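Local coordinates for glycosyl hydrolases family 31 family protein (Aspergillus niger, PDB 6DRU), which catalyses the release of alpha-xylose from the non-reducing terminal glucose of xyloglucan oligosaccharides, at residues Q396-A401 with S469-I474; M169-S174 with V435-P440; I176-F181 with T508-W513; N364-N369 with N426-T431; T353-N358 with A405-G410. All coordinates share one frame; numbering follows the deposited sequence.

Reading from the N terminus, residues 169-174 and 176-181 come first and wait longest for their partners. Interaction 2 closes when 435-440 returns to 169-174, and interaction 3 when 508-513 reaches residues 176-181 of strand 176-183; the two loops cross. Both tie the N-terminal beta region to the family 31 TIM barrel, where interactions 1, 4 and 5 lie. Interactions 5 (353-358 with 405-410) and 4 (364-369 with 426-431) cross each other, and interaction 2 encloses both. Interaction 1 (396-401 with 469-474) crosses 2, 4 and 5, joining loops beside the sugar site, while interaction 3 spans it as well as 4 and 5. Interactions 1 and 5 share the bound glucose.

Interaction 1: residues Q396-A401 with S469-I474; sequences QADGGA and SRSGYI. With XYS (alpha-D-xylopyranose), chain N; BGC (beta-D-glucopyranose), chain F.
Arg470 and Asp398 pair in a buried salt bridge beside the bound xylose, an arrangement consistent with the aspartate orienting a sugar-binding arginine. Arg470 NH2 donates to Asp398 OD1 at 2.7 Å with an N-H...O angle of 157°, meeting the carboxylate on its syn side and 22° out of its plane. The two side chains cross at about a right angle. The Arg470 chain bends at chi3 (64°), where NE turns aside. NH1 donates to O2 of the bound xylose at 3.2 Å. These are loops that follow two neighbouring parallel strands of the TIM barrel, 391-394 and 467-469; the active-site residue Asp395 directly precedes Gln396. Water forms a second layer of polar contact. One molecule accepts from Arg470 NE at 2.9 Å and lies 2.6 Å from Asp398 OD2; another donates to Asp398 OD2 and accepts from Ser471 OG at 2.5 Å. In the packing, Gln396 CA sits 3.6 Å above one guanidinium face, toward its rim, while the Gln396 side chain runs alongside Arg470.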
# COMPACT_ATOMS: atom_id res chain seq x y z
N GLN A 396 -15.50 22.01 16.51
CA GLN A 396 -15.60 20.81 15.68
C GLN A 396 -14.53 20.77 14.59
O GLN A 396 -14.77 20.33 13.47
CB GLN A 396 -16.99 20.68 15.06
CG GLN A 396 -18.04 20.26 16.06
CD GLN A 396 -18.39 18.79 15.95
OE1 GLN A 396 -18.69 18.30 14.86
NE2 GLN A 396 -18.35 18.08 17.07
N ALA A 397 -13.32 21.22 14.93
CA ALA A 397 -12.20 21.25 14.00
C ALA A 397 -11.10 20.29 14.42
O ALA A 397 -9.91 20.62 14.37
CB ALA A 397 -11.65 22.67 13.87
N ASP A 398 -11.48 19.07 14.82
CA ASP A 398 -10.49 18.09 15.25
C ASP A 398 -9.63 17.61 14.09
O ASP A 398 -8.45 17.29 14.29
CB ASP A 398 -11.18 16.91 15.93
CG ASP A 398 -11.87 17.30 17.23
OD1 ASP A 398 -12.98 17.88 17.16
OD2 ASP A 398 -11.31 17.03 18.31
N GLY A 399 -10.18 17.55 12.89
CA GLY A 399 -9.44 17.12 11.73
C GLY A 399 -9.89 15.75 11.25
O GLY A 399 -10.27 14.88 12.04
N GLY A 400 -9.84 15.56 9.93
CA GLY A 400 -10.28 14.32 9.33
C GLY A 400 -11.79 14.27 9.16
O GLY A 400 -12.33 14.83 8.20
N ALA A 401 -12.47 13.61 10.09
CA ALA A 401 -13.93 13.63 10.12
C ALA A 401 -14.39 14.96 10.71
O ALA A 401 -13.61 15.88 10.92
CB ALA A 401 -14.45 12.43 10.91
N SER A 469 -11.37 27.15 21.07
CA SER A 469 -11.07 25.97 20.28
C SER A 469 -11.26 24.71 21.12
O SER A 469 -11.07 24.72 22.34
CB SER A 469 -9.63 26.02 19.74
OG SER A 469 -9.23 24.77 19.23
N ARG A 470 -11.62 23.62 20.44
CA ARG A 470 -11.82 22.33 21.08
C ARG A 470 -10.66 21.37 20.85
O ARG A 470 -10.70 20.23 21.33
CB ARG A 470 -13.12 21.68 20.59
CG ARG A 470 -13.81 20.80 21.61
CD ARG A 470 -15.10 20.23 21.04
NE ARG A 470 -14.85 19.35 19.90
CZ ARG A 470 -15.80 18.89 19.10
NH1 ARG A 470 -17.07 19.23 19.30
NH2 ARG A 470 -15.49 18.10 18.08
N SER A 471 -9.63 21.80 20.13
CA SER A 471 -8.50 20.93 19.82
C SER A 471 -7.26 21.79 19.60
O SER A 471 -7.33 23.02 19.59
CB SER A 471 -8.79 20.05 18.60
OG SER A 471 -7.82 19.03 18.46
N GLY A 472 -6.13 21.12 19.42
CA GLY A 472 -4.88 21.82 19.23
C GLY A 472 -3.75 20.82 19.13
O GLY A 472 -3.98 19.64 18.85
N TYR A 473 -2.53 21.29 19.38
CA TYR A 473 -1.39 20.39 19.31
C TYR A 473 -0.20 21.04 20.03
O TYR A 473 -0.39 21.88 20.91
CB TYR A 473 -1.07 20.03 17.84
CG TYR A 473 -0.32 18.73 17.69
CD1 TYR A 473 -0.79 17.57 18.28
CD2 TYR A 473 0.87 18.67 16.97
CE1 TYR A 473 -0.10 16.37 18.15
CE2 TYR A 473 1.56 17.48 16.83
CZ TYR A 473 1.07 16.34 17.42
OH TYR A 473 1.75 15.15 17.29
N ILE A 474 1.01 20.62 19.65
CA ILE A 474 2.22 21.11 20.30
C ILE A 474 2.33 22.61 20.13
O ILE A 474 2.24 23.14 19.01
CB ILE A 474 3.45 20.39 19.72
CG1 ILE A 474 3.31 18.87 19.89
CG2 ILE A 474 4.72 20.88 20.39
CD1 ILE A 474 4.36 18.07 19.15
C1 XYS N . -20.42 20.86 19.49
C2 XYS N . -19.76 21.67 20.58
C3 XYS N . -20.83 22.31 21.44
C4 XYS N . -21.79 23.08 20.57
C5 XYS N . -22.28 22.19 19.45
O1 XYS N . -21.24 19.87 20.08
O2 XYS N . -18.94 20.83 21.37
O3 XYS N . -20.23 23.18 22.37
O4 XYS N . -22.88 23.52 21.34
O5 XYS N . -21.20 21.71 18.69
C2 BGC F . -23.69 14.32 18.09
C3 BGC F . -22.30 14.60 17.62
C4 BGC F . -22.20 16.05 17.12
C5 BGC F . -22.73 16.99 18.16
C6 BGC F . -22.75 18.41 17.61
C1 BGC F . -24.03 15.35 19.14
O2 BGC F . -23.78 12.99 18.65
O3 BGC F . -22.00 13.72 16.59
O4 BGC F . -20.86 16.37 16.85
O5 BGC F . -24.05 16.63 18.52
O6 BGC F . -23.61 19.22 18.39
O HOH W 1 -12.38 18.02 20.44
O HOH W 2 -8.83 16.89 19.32

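Interaction 2: residues M169-S174 with V435-P440; sequences MVNFNS and VGKLYP
Lys437 is the first residue of 435-440 to engage the loop 169-174, and it does so first with its aliphatic part. Its CD lies 3.3 Å from Met169 O, and CE packs against Met169 CB at 3.7 Å. The chain is bent at chi2, chi3 and chi4, and the Lys437 and Asn171 side chains cross obliquely. The modelled separation of Lys437 NZ from Asn171 OD1 is too short to be trusted, whereas Pro177 O outside the pair accepts a hydrogen bond from NZ. Lys437 O accepts a hydrogen bond from a water at 2.7 Å; that water accepts from Asn171 ND2 at 2.7 Å and, weakly, from NZ. Further along, Pro440, part of helix 439-455, brings CG to 3.5 Å from Asn171 ND2, the two side chains meeting tip to tip. The loop from the N-terminal beta region is thus joined to the chain leading into a barrel helix. Chemically, the water lets the Asn171 amide and the Lys437 carbonyl satisfy each other indirectly, while the backbone carbonyl of Pro177 would help to stabilise a buried lysine charge.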
# COMPACT_ATOMS: atom_id res chain seq x y z
N MET A 169 -2.74 8.79 18.66
CA MET A 169 -2.65 10.18 18.20
C MET A 169 -3.61 10.42 17.04
O MET A 169 -3.22 10.65 15.90
CB MET A 169 -1.21 10.52 17.83
CG MET A 169 -0.30 10.67 19.03
SD MET A 169 1.25 11.49 18.60
CE MET A 169 2.27 10.07 18.22
N VAL A 170 -4.90 10.35 17.36
CA VAL A 170 -5.97 10.65 16.42
C VAL A 170 -7.01 11.49 17.17
O VAL A 170 -7.49 11.10 18.23
CB VAL A 170 -6.61 9.38 15.82
CG1 VAL A 170 -6.90 8.35 16.90
CG2 VAL A 170 -7.87 9.73 15.05
N ASN A 171 -7.33 12.66 16.61
CA ASN A 171 -8.16 13.63 17.32
C ASN A 171 -9.64 13.32 17.16
O ASN A 171 -10.10 12.91 16.09
CB ASN A 171 -7.87 15.04 16.80
CG ASN A 171 -6.46 15.49 17.11
OD1 ASN A 171 -5.73 14.83 17.84
ND2 ASN A 171 -6.08 16.64 16.56
N PHE A 172 -10.39 13.51 18.24
CA PHE A 172 -11.85 13.53 18.20
C PHE A 172 -12.35 14.28 19.43
O PHE A 172 -11.56 14.74 20.26
CB PHE A 172 -12.44 12.11 18.09
CG PHE A 172 -12.00 11.17 19.18
CD1 PHE A 172 -12.64 11.16 20.41
CD2 PHE A 172 -10.97 10.28 18.96
CE1 PHE A 172 -12.25 10.28 21.40
CE2 PHE A 172 -10.57 9.39 19.94
CZ PHE A 172 -11.21 9.40 21.17
N ASN A 173 -13.67 14.41 19.52
CA ASN A 173 -14.32 15.23 20.55
C ASN A 173 -13.81 14.87 21.95
O ASN A 173 -13.94 13.73 22.39
CB ASN A 173 -15.84 15.04 20.47
CG ASN A 173 -16.61 16.16 21.15
OD1 ASN A 173 -16.17 16.71 22.16
ND2 ASN A 173 -17.76 16.49 20.59
N SER A 174 -13.24 15.87 22.62
CA SER A 174 -12.73 15.83 24.00
C SER A 174 -11.40 15.10 24.12
O SER A 174 -10.94 14.86 25.25
CB SER A 174 -13.72 15.20 24.97
OG SER A 174 -13.65 13.78 24.91
N VAL A 435 0.21 14.30 8.45
CA VAL A 435 0.26 15.69 8.90
C VAL A 435 -1.04 16.05 9.61
O VAL A 435 -1.27 17.21 9.95
CB VAL A 435 0.54 16.62 7.70
CG1 VAL A 435 -0.73 16.93 6.92
CG2 VAL A 435 1.23 17.90 8.16
N GLY A 436 -1.89 15.04 9.86
CA GLY A 436 -3.23 15.30 10.37
C GLY A 436 -3.27 16.06 11.68
O GLY A 436 -4.17 16.87 11.91
N LYS A 437 -2.30 15.81 12.57
CA LYS A 437 -2.29 16.48 13.86
C LYS A 437 -2.13 17.99 13.73
O LYS A 437 -2.33 18.71 14.72
CB LYS A 437 -1.17 15.92 14.74
CG LYS A 437 -1.16 14.40 14.82
CD LYS A 437 -2.40 13.87 15.51
CE LYS A 437 -2.28 13.96 17.02
NZ LYS A 437 -3.51 14.53 17.65
N LEU A 438 -1.77 18.49 12.54
CA LEU A 438 -1.61 19.92 12.32
C LEU A 438 -2.93 20.64 12.13
O LEU A 438 -3.00 21.85 12.37
CB LEU A 438 -0.71 20.14 11.09
CG LEU A 438 -0.63 21.53 10.44
CD1 LEU A 438 0.03 22.53 11.37
CD2 LEU A 438 0.12 21.46 9.12
N TYR A 439 -4.00 19.93 11.75
CA TYR A 439 -5.23 20.59 11.32
C TYR A 439 -5.81 21.54 12.36
O TYR A 439 -6.04 22.71 12.03
CB TYR A 439 -6.26 19.54 10.88
CG TYR A 439 -7.48 20.15 10.22
CD1 TYR A 439 -8.58 20.53 10.97
CD2 TYR A 439 -7.52 20.34 8.85
CE1 TYR A 439 -9.69 21.09 10.37
CE2 TYR A 439 -8.62 20.89 8.24
CZ TYR A 439 -9.71 21.27 9.00
OH TYR A 439 -10.81 21.82 8.39
N PRO A 440 -6.08 21.13 13.61
CA PRO A 440 -6.62 22.10 14.57
C PRO A 440 -5.63 23.18 14.95
O PRO A 440 -6.03 24.31 15.24
CB PRO A 440 -7.00 21.22 15.78
CG PRO A 440 -6.06 20.08 15.70
CD PRO A 440 -5.87 19.80 14.24
O HOH W 3 -3.68 17.78 16.88

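Interaction 3: residues I176-F181 with T508-W513; sequences IPTPVF and TGWGWW
Ile176, Thr178 and Val180 project from one side of a strand in the N-terminal beta-sheet onto Thr508 and Trp510 of the TIM barrel, an interface between two domains of a family 31 enzyme. Helix 492-508 of the barrel finishes here in a Schellman motif, with Gly509 at positive phi turning the chain toward Trp510. The six-membered part of the Trp510 indole meets Ile176 and Thr178: Ile176 CG2 comes within 3.5 Å of CH2 at an oblique angle, and Thr178 OG1 lies near the ring plane at the edge, 3.2 Å from CZ2. Thr508 CG2, from two residues earlier in the chain, lies 4.0 Å above one indole face, toward the rim. That methyl is anti to the Thr508 backbone N, and it also reaches Thr178 CG2 at 3.8 Å and Val180 CB at 3.9 Å. The hydroxyl of Thr508 bonds elsewhere, to Ser504 O and Gly153 N, while the methyl is the branch that touches the strand. Further along the strand, Val180 CG1 rests 3.7 Å from Thr508 O.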
# COMPACT_ATOMS: atom_id res chain seq x y z
N ILE A 176 -7.53 15.25 22.78
CA ILE A 176 -6.48 15.97 22.05
C ILE A 176 -5.12 15.36 22.39
O ILE A 176 -4.39 15.92 23.21
CB ILE A 176 -6.49 17.47 22.37
CG1 ILE A 176 -7.92 18.01 22.38
CG2 ILE A 176 -5.64 18.23 21.37
CD1 ILE A 176 -8.05 19.36 23.03
N PRO A 177 -4.76 14.22 21.79
CA PRO A 177 -3.46 13.61 22.11
C PRO A 177 -2.31 14.47 21.60
O PRO A 177 -2.25 14.81 20.41
CB PRO A 177 -3.52 12.26 21.40
CG PRO A 177 -4.48 12.47 20.28
CD PRO A 177 -5.50 13.45 20.79
N THR A 178 -1.40 14.82 22.50
CA THR A 178 -0.26 15.66 22.16
C THR A 178 1.00 15.09 22.80
O THR A 178 1.09 15.01 24.03
CB THR A 178 -0.49 17.10 22.63
OG1 THR A 178 -1.69 17.61 22.03
CG2 THR A 178 0.68 17.99 22.22
N PRO A 179 1.99 14.68 22.01
CA PRO A 179 3.18 14.00 22.57
C PRO A 179 4.16 14.97 23.23
O PRO A 179 5.30 15.14 22.79
CB PRO A 179 3.76 13.31 21.34
CG PRO A 179 3.42 14.22 20.21
CD PRO A 179 2.07 14.82 20.55
N VAL A 180 3.71 15.61 24.30
CA VAL A 180 4.56 16.44 25.16
C VAL A 180 4.28 16.00 26.59
O VAL A 180 3.17 16.17 27.09
CB VAL A 180 4.27 17.94 24.98
CG1 VAL A 180 5.04 18.74 26.02
CG2 VAL A 180 4.64 18.39 23.58
N PHE A 181 5.29 15.42 27.25
CA PHE A 181 5.09 14.90 28.59
C PHE A 181 6.29 15.21 29.47
O PHE A 181 7.40 15.39 28.99
CB PHE A 181 4.83 13.38 28.57
CG PHE A 181 6.04 12.55 28.26
CD1 PHE A 181 6.84 12.05 29.28
CD2 PHE A 181 6.37 12.23 26.95
CE1 PHE A 181 7.95 11.27 29.00
CE2 PHE A 181 7.47 11.45 26.67
CZ PHE A 181 8.27 10.97 27.69
N THR A 508 1.12 19.59 29.56
CA THR A 508 1.42 19.67 28.13
C THR A 508 1.85 21.06 27.70
O THR A 508 2.42 21.22 26.61
CB THR A 508 0.21 19.21 27.32
OG1 THR A 508 -0.36 18.04 27.93
CG2 THR A 508 0.60 18.87 25.88
N GLY A 509 1.60 22.08 28.53
CA GLY A 509 1.95 23.45 28.22
C GLY A 509 0.77 24.35 27.96
O GLY A 509 0.97 25.53 27.63
N TRP A 510 -0.46 23.86 28.11
CA TRP A 510 -1.66 24.64 27.82
C TRP A 510 -2.19 25.22 29.12
O TRP A 510 -2.54 24.48 30.05
CB TRP A 510 -2.73 23.77 27.16
CG TRP A 510 -2.25 23.03 25.94
CD1 TRP A 510 -1.15 23.32 25.18
CD2 TRP A 510 -2.85 21.87 25.35
NE1 TRP A 510 -1.03 22.42 24.15
CE2 TRP A 510 -2.07 21.52 24.24
CE3 TRP A 510 -3.97 21.10 25.66
CZ2 TRP A 510 -2.37 20.43 23.43
CZ3 TRP A 510 -4.28 20.02 24.85
CH2 TRP A 510 -3.48 19.69 23.75
N GLY A 511 -2.27 26.55 29.19
CA GLY A 511 -2.77 27.22 30.37
C GLY A 511 -4.20 27.70 30.22
O GLY A 511 -4.98 27.66 31.17
N TRP A 512 -4.56 28.15 29.01
CA TRP A 512 -5.90 28.67 28.74
C TRP A 512 -6.84 27.48 28.53
O TRP A 512 -7.14 27.07 27.41
CB TRP A 512 -5.89 29.60 27.53
CG TRP A 512 -4.97 30.79 27.65
CD1 TRP A 512 -3.89 30.93 28.48
CD2 TRP A 512 -5.08 32.02 26.91
NE1 TRP A 512 -3.32 32.17 28.30
CE2 TRP A 512 -4.02 32.85 27.34
CE3 TRP A 512 -5.95 32.49 25.93
CZ2 TRP A 512 -3.82 34.13 26.82
CZ3 TRP A 512 -5.75 33.76 25.42
CH2 TRP A 512 -4.70 34.56 25.86
N TRP A 513 -7.33 26.94 29.65
CA TRP A 513 -8.18 25.76 29.64
C TRP A 513 -9.43 26.03 30.46
O TRP A 513 -9.41 26.78 31.43
CB TRP A 513 -7.43 24.54 30.20
CG TRP A 513 -8.22 23.28 30.19
CD1 TRP A 513 -8.32 22.38 29.17
CD2 TRP A 513 -9.03 22.76 31.25
NE1 TRP A 513 -9.14 21.33 29.53
CE2 TRP A 513 -9.58 21.55 30.81
CE3 TRP A 513 -9.33 23.21 32.54
CZ2 TRP A 513 -10.43 20.78 31.60
CZ3 TRP A 513 -10.17 22.45 33.33
CH2 TRP A 513 -10.70 21.24 32.86

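Interaction 4: residues N364-N369 with N426-T431; sequences NYDSTN and NYAAGT
Asp366 reaches to Tyr427 and Ala428 from the first position of a type I beta turn (366-369) that leads, through the N-cap residue Asn369, into barrel helix 370-385. From CB, CG stands anti to the backbone N (chi1 -170°) and comes to 3.7 Å from Ala428 N. At the tip the two oxygens divide the work. OD1 lies 3.3 Å from Tyr427 CD1, the carboxylate and ring planes being 28° apart, and accepts from Thr368 OG1 at 2.6 Å on its syn side. OD2 accepts from Ala428 N at 2.9 Å, also on the syn side, with a bent N-H...O angle of 136°. One carboxylate thus ties its own turn to the facing loop. The loop 426-431 has a subunit neighbour too: Asn426 OD1 accepts from Arg37 of the third subunit. Beside the polar core, Thr368 CB packs on Ala429 CB at 3.8 Å. At the other end Tyr427 OH, also hydrogen-bonded to Gln432 OE1, accepts at 2.9 Å from a water that itself accepts from Asn364 ND2.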
# COMPACT_ATOMS: atom_id res chain seq x y z
N ASN A 364 -14.39 19.38 4.70
CA ASN A 364 -13.71 20.34 5.57
C ASN A 364 -12.77 21.21 4.76
O ASN A 364 -12.07 20.74 3.86
CB ASN A 364 -12.93 19.62 6.67
CG ASN A 364 -13.76 19.37 7.91
OD1 ASN A 364 -14.99 19.34 7.86
ND2 ASN A 364 -13.09 19.19 9.04
N TYR A 365 -12.75 22.50 5.08
CA TYR A 365 -11.79 23.39 4.45
C TYR A 365 -10.38 23.04 4.91
O TYR A 365 -10.18 22.44 5.97
CB TYR A 365 -12.12 24.86 4.76
CG TYR A 365 -11.35 25.46 5.92
CD1 TYR A 365 -10.46 26.50 5.71
CD2 TYR A 365 -11.50 24.97 7.21
CE1 TYR A 365 -9.75 27.06 6.75
CE2 TYR A 365 -10.79 25.52 8.27
CZ TYR A 365 -9.92 26.57 8.03
OH TYR A 365 -9.20 27.13 9.06
N ASP A 366 -9.39 23.40 4.10
CA ASP A 366 -8.01 22.99 4.33
C ASP A 366 -7.30 24.06 5.15
O ASP A 366 -6.80 25.04 4.61
CB ASP A 366 -7.30 22.74 3.01
CG ASP A 366 -5.95 22.09 3.18
OD1 ASP A 366 -5.62 21.70 4.32
OD2 ASP A 366 -5.21 21.98 2.18
N SER A 367 -7.25 23.87 6.47
CA SER A 367 -6.57 24.83 7.33
C SER A 367 -5.06 24.83 7.11
O SER A 367 -4.40 25.82 7.45
CB SER A 367 -6.87 24.53 8.80
OG SER A 367 -6.33 23.28 9.20
N THR A 368 -4.50 23.76 6.54
CA THR A 368 -3.08 23.74 6.22
C THR A 368 -2.76 24.53 4.96
O THR A 368 -1.59 24.84 4.71
CB THR A 368 -2.59 22.30 6.06
OG1 THR A 368 -3.10 21.75 4.84
CG2 THR A 368 -3.06 21.44 7.22
N ASN A 369 -3.77 24.86 4.16
CA ASN A 369 -3.58 25.68 2.96
C ASN A 369 -3.59 27.15 3.36
O ASN A 369 -4.61 27.64 3.85
CB ASN A 369 -4.67 25.39 1.94
CG ASN A 369 -4.43 26.06 0.59
OD1 ASN A 369 -3.75 27.08 0.50
ND2 ASN A 369 -4.99 25.48 -0.46
N ASN A 426 -6.78 14.15 1.90
CA ASN A 426 -5.70 14.90 1.28
C ASN A 426 -5.71 16.33 1.81
O ASN A 426 -6.74 17.01 1.76
CB ASN A 426 -5.84 14.91 -0.24
CG ASN A 426 -5.19 13.72 -0.90
OD1 ASN A 426 -4.22 13.17 -0.39
ND2 ASN A 426 -5.72 13.31 -2.05
N TYR A 427 -4.56 16.79 2.30
CA TYR A 427 -4.34 18.18 2.66
C TYR A 427 -3.28 18.78 1.75
O TYR A 427 -2.63 18.08 0.96
CB TYR A 427 -3.89 18.32 4.12
CG TYR A 427 -4.94 17.95 5.15
CD1 TYR A 427 -6.16 18.61 5.20
CD2 TYR A 427 -4.69 16.96 6.09
CE1 TYR A 427 -7.11 18.28 6.15
CE2 TYR A 427 -5.63 16.62 7.04
CZ TYR A 427 -6.84 17.28 7.07
OH TYR A 427 -7.78 16.95 8.01
N ALA A 428 -3.10 20.09 1.86
CA ALA A 428 -2.02 20.76 1.14
C ALA A 428 -0.66 20.49 1.76
O ALA A 428 0.36 20.66 1.08
CB ALA A 428 -2.28 22.27 1.09
N ALA A 429 -0.62 20.07 3.02
CA ALA A 429 0.62 19.81 3.73
C ALA A 429 0.93 18.33 3.86
O ALA A 429 1.96 17.97 4.44
CB ALA A 429 0.58 20.46 5.12
N GLY A 430 0.07 17.46 3.35
CA GLY A 430 0.25 16.03 3.46
C GLY A 430 -1.10 15.35 3.51
O GLY A 430 -2.10 15.90 3.08
N THR A 431 -1.10 14.13 4.04
CA THR A 431 -2.33 13.40 4.27
C THR A 431 -2.68 13.43 5.75
O THR A 431 -1.92 13.91 6.59
CB THR A 431 -2.20 11.95 3.78
OG1 THR A 431 -1.21 11.26 4.55
CG2 THR A 431 -1.82 11.92 2.31
O HOH W 4 -10.40 17.98 8.50

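Interaction 5: residues T353-N358 with A405-G410; sequences TTDSWN and AYENNG. With NAG (2-acetamido-2-deoxy-beta-D-glucopyranose), chain D; BGC (beta-D-glucopyranose), chain F.
Asn409 N donates to Asp355 OD1 at 3.1 Å in a nearly straight bond (167°), using the syn side of the carboxylate, while Ser356 N reaches the same oxygen on the anti side; both come from one face of its plane. The other oxygen, OD2, is held by Leu402 N. Ser356 OG returns the link by donating to Asn409 O at 2.8 Å, in the carbonyl plane on a lone pair. Nearby are two close oxygen approaches, Glu407 OE2 to Thr354 O at 2.7 Å and Glu407 OE1 to Asp355 OD1 at 3.1 Å. Asn409 ND2 also donates to O4 of the bound glucose at 3.1 Å and 160°. Trp357 lies side by side with Asn409; its CE3 packs 3.7 Å from Gly410 CA and its CH2 3.7 Å from glucose C6. Asn358, next in the chain, carries an N-linked glycan through ND2. Strand 355-357, entered through a classic beta bulge at Thr354-Asp355, and the loop after strand 391-394 together bring Trp357 and Asn409 to the glucose beside the TIM-barrel active site.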
# COMPACT_ATOMS: atom_id res chain seq x y z
N THR A 353 -16.07 13.83 -0.31
CA THR A 353 -16.71 14.22 0.94
C THR A 353 -16.00 13.59 2.13
O THR A 353 -15.58 12.43 2.08
CB THR A 353 -18.19 13.81 0.93
OG1 THR A 353 -18.30 12.45 0.49
CG2 THR A 353 -18.99 14.71 0.01
N THR A 354 -15.88 14.35 3.21
CA THR A 354 -15.14 13.92 4.39
C THR A 354 -16.03 13.51 5.55
O THR A 354 -15.60 12.71 6.39
CB THR A 354 -14.20 15.04 4.85
OG1 THR A 354 -14.94 16.25 5.03
CG2 THR A 354 -13.11 15.27 3.82
N ASP A 355 -17.26 14.02 5.63
CA ASP A 355 -18.19 13.64 6.68
C ASP A 355 -19.60 14.10 6.30
O ASP A 355 -19.86 14.41 5.14
CB ASP A 355 -17.77 14.23 8.03
CG ASP A 355 -18.21 13.38 9.21
OD1 ASP A 355 -19.24 12.67 9.09
OD2 ASP A 355 -17.53 13.42 10.26
N SER A 356 -20.50 14.16 7.28
CA SER A 356 -21.85 14.64 7.06
C SER A 356 -22.32 15.42 8.28
O SER A 356 -21.81 15.23 9.39
CB SER A 356 -22.83 13.49 6.77
OG SER A 356 -22.95 12.63 7.89
N TRP A 357 -23.29 16.29 8.05
CA TRP A 357 -23.92 17.08 9.10
C TRP A 357 -25.10 17.83 8.48
O TRP A 357 -25.04 18.21 7.31
CB TRP A 357 -22.95 18.07 9.75
CG TRP A 357 -23.59 18.88 10.83
CD1 TRP A 357 -23.93 20.20 10.78
CD2 TRP A 357 -24.00 18.41 12.13
NE1 TRP A 357 -24.51 20.59 11.96
CE2 TRP A 357 -24.57 19.51 12.81
CE3 TRP A 357 -23.94 17.17 12.77
CZ2 TRP A 357 -25.07 19.40 14.10
CZ3 TRP A 357 -24.44 17.07 14.06
CH2 TRP A 357 -25.00 18.18 14.71
N ASN A 358 -26.15 18.02 9.28
CA ASN A 358 -27.32 18.78 8.85
C ASN A 358 -27.98 18.15 7.63
O ASN A 358 -28.52 18.84 6.76
CB ASN A 358 -26.95 20.25 8.60
CG ASN A 358 -28.16 21.15 8.42
OD1 ASN A 358 -28.39 21.68 7.34
ND2 ASN A 358 -28.92 21.33 9.49
N ALA A 405 -15.21 10.66 16.66
CA ALA A 405 -14.47 9.44 16.39
C ALA A 405 -15.25 8.46 15.52
O ALA A 405 -14.81 7.32 15.34
CB ALA A 405 -14.07 8.76 17.70
N TYR A 406 -16.39 8.88 14.98
CA TYR A 406 -17.19 8.08 14.08
C TYR A 406 -17.55 8.91 12.86
O TYR A 406 -17.62 10.14 12.92
CB TYR A 406 -18.46 7.56 14.76
CG TYR A 406 -19.19 8.61 15.58
CD1 TYR A 406 -20.09 9.48 14.99
CD2 TYR A 406 -18.97 8.72 16.95
CE1 TYR A 406 -20.75 10.44 15.74
CE2 TYR A 406 -19.62 9.68 17.70
CZ TYR A 406 -20.51 10.53 17.09
OH TYR A 406 -21.17 11.48 17.84
N GLU A 407 -17.77 8.23 11.74
CA GLU A 407 -18.18 8.90 10.52
C GLU A 407 -19.70 9.03 10.46
O GLU A 407 -20.43 8.48 11.29
CB GLU A 407 -17.65 8.15 9.29
CG GLU A 407 -16.29 8.61 8.81
CD GLU A 407 -16.33 9.99 8.17
OE1 GLU A 407 -17.44 10.50 7.90
OE2 GLU A 407 -15.25 10.56 7.93
N ASN A 408 -20.17 9.79 9.46
CA ASN A 408 -21.60 9.99 9.22
C ASN A 408 -22.25 10.72 10.40
O ASN A 408 -23.29 10.32 10.91
CB ASN A 408 -22.31 8.67 8.92
CG ASN A 408 -21.69 7.93 7.75
OD1 ASN A 408 -21.79 8.37 6.61
ND2 ASN A 408 -21.03 6.81 8.04
N ASN A 409 -21.60 11.80 10.83
CA ASN A 409 -22.11 12.60 11.93
C ASN A 409 -23.49 13.15 11.60
O ASN A 409 -23.84 13.37 10.43
CB ASN A 409 -21.14 13.75 12.24
CG ASN A 409 -21.42 14.40 13.58
OD1 ASN A 409 -22.24 13.91 14.36
ND2 ASN A 409 -20.74 15.51 13.85
N GLY A 410 -24.29 13.37 12.64
CA GLY A 410 -25.64 13.87 12.47
C GLY A 410 -26.68 12.83 12.12
O GLY A 410 -27.87 13.14 12.17
C1 NAG D . -29.90 22.39 9.17
C2 NAG D . -31.35 22.07 9.47
C3 NAG D . -32.28 23.22 9.33
C4 NAG D . -31.69 24.51 9.85
C5 NAG D . -30.30 24.70 9.30
C6 NAG D . -29.71 26.00 9.82
C7 NAG D . -31.67 19.68 8.95
C8 NAG D . -32.11 18.60 7.97
N2 NAG D . -31.76 21.04 8.58
O3 NAG D . -33.49 22.92 10.00
O4 NAG D . -32.50 25.59 9.45
O5 NAG D . -29.51 23.62 9.72
O6 NAG D . -28.31 25.87 9.93
O7 NAG D . -31.24 19.37 10.04
C2 BGC F . -23.69 14.32 18.09
C3 BGC F . -22.30 14.60 17.62
C4 BGC F . -22.20 16.05 17.12
C5 BGC F . -22.73 16.99 18.16
C6 BGC F . -22.75 18.41 17.61
C1 BGC F . -24.03 15.35 19.14
O2 BGC F . -23.78 12.99 18.65
O3 BGC F . -22.00 13.72 16.59
O4 BGC F . -20.86 16.37 16.85
O5 BGC F . -24.05 16.63 18.52
O6 BGC F . -23.61 19.22 18.39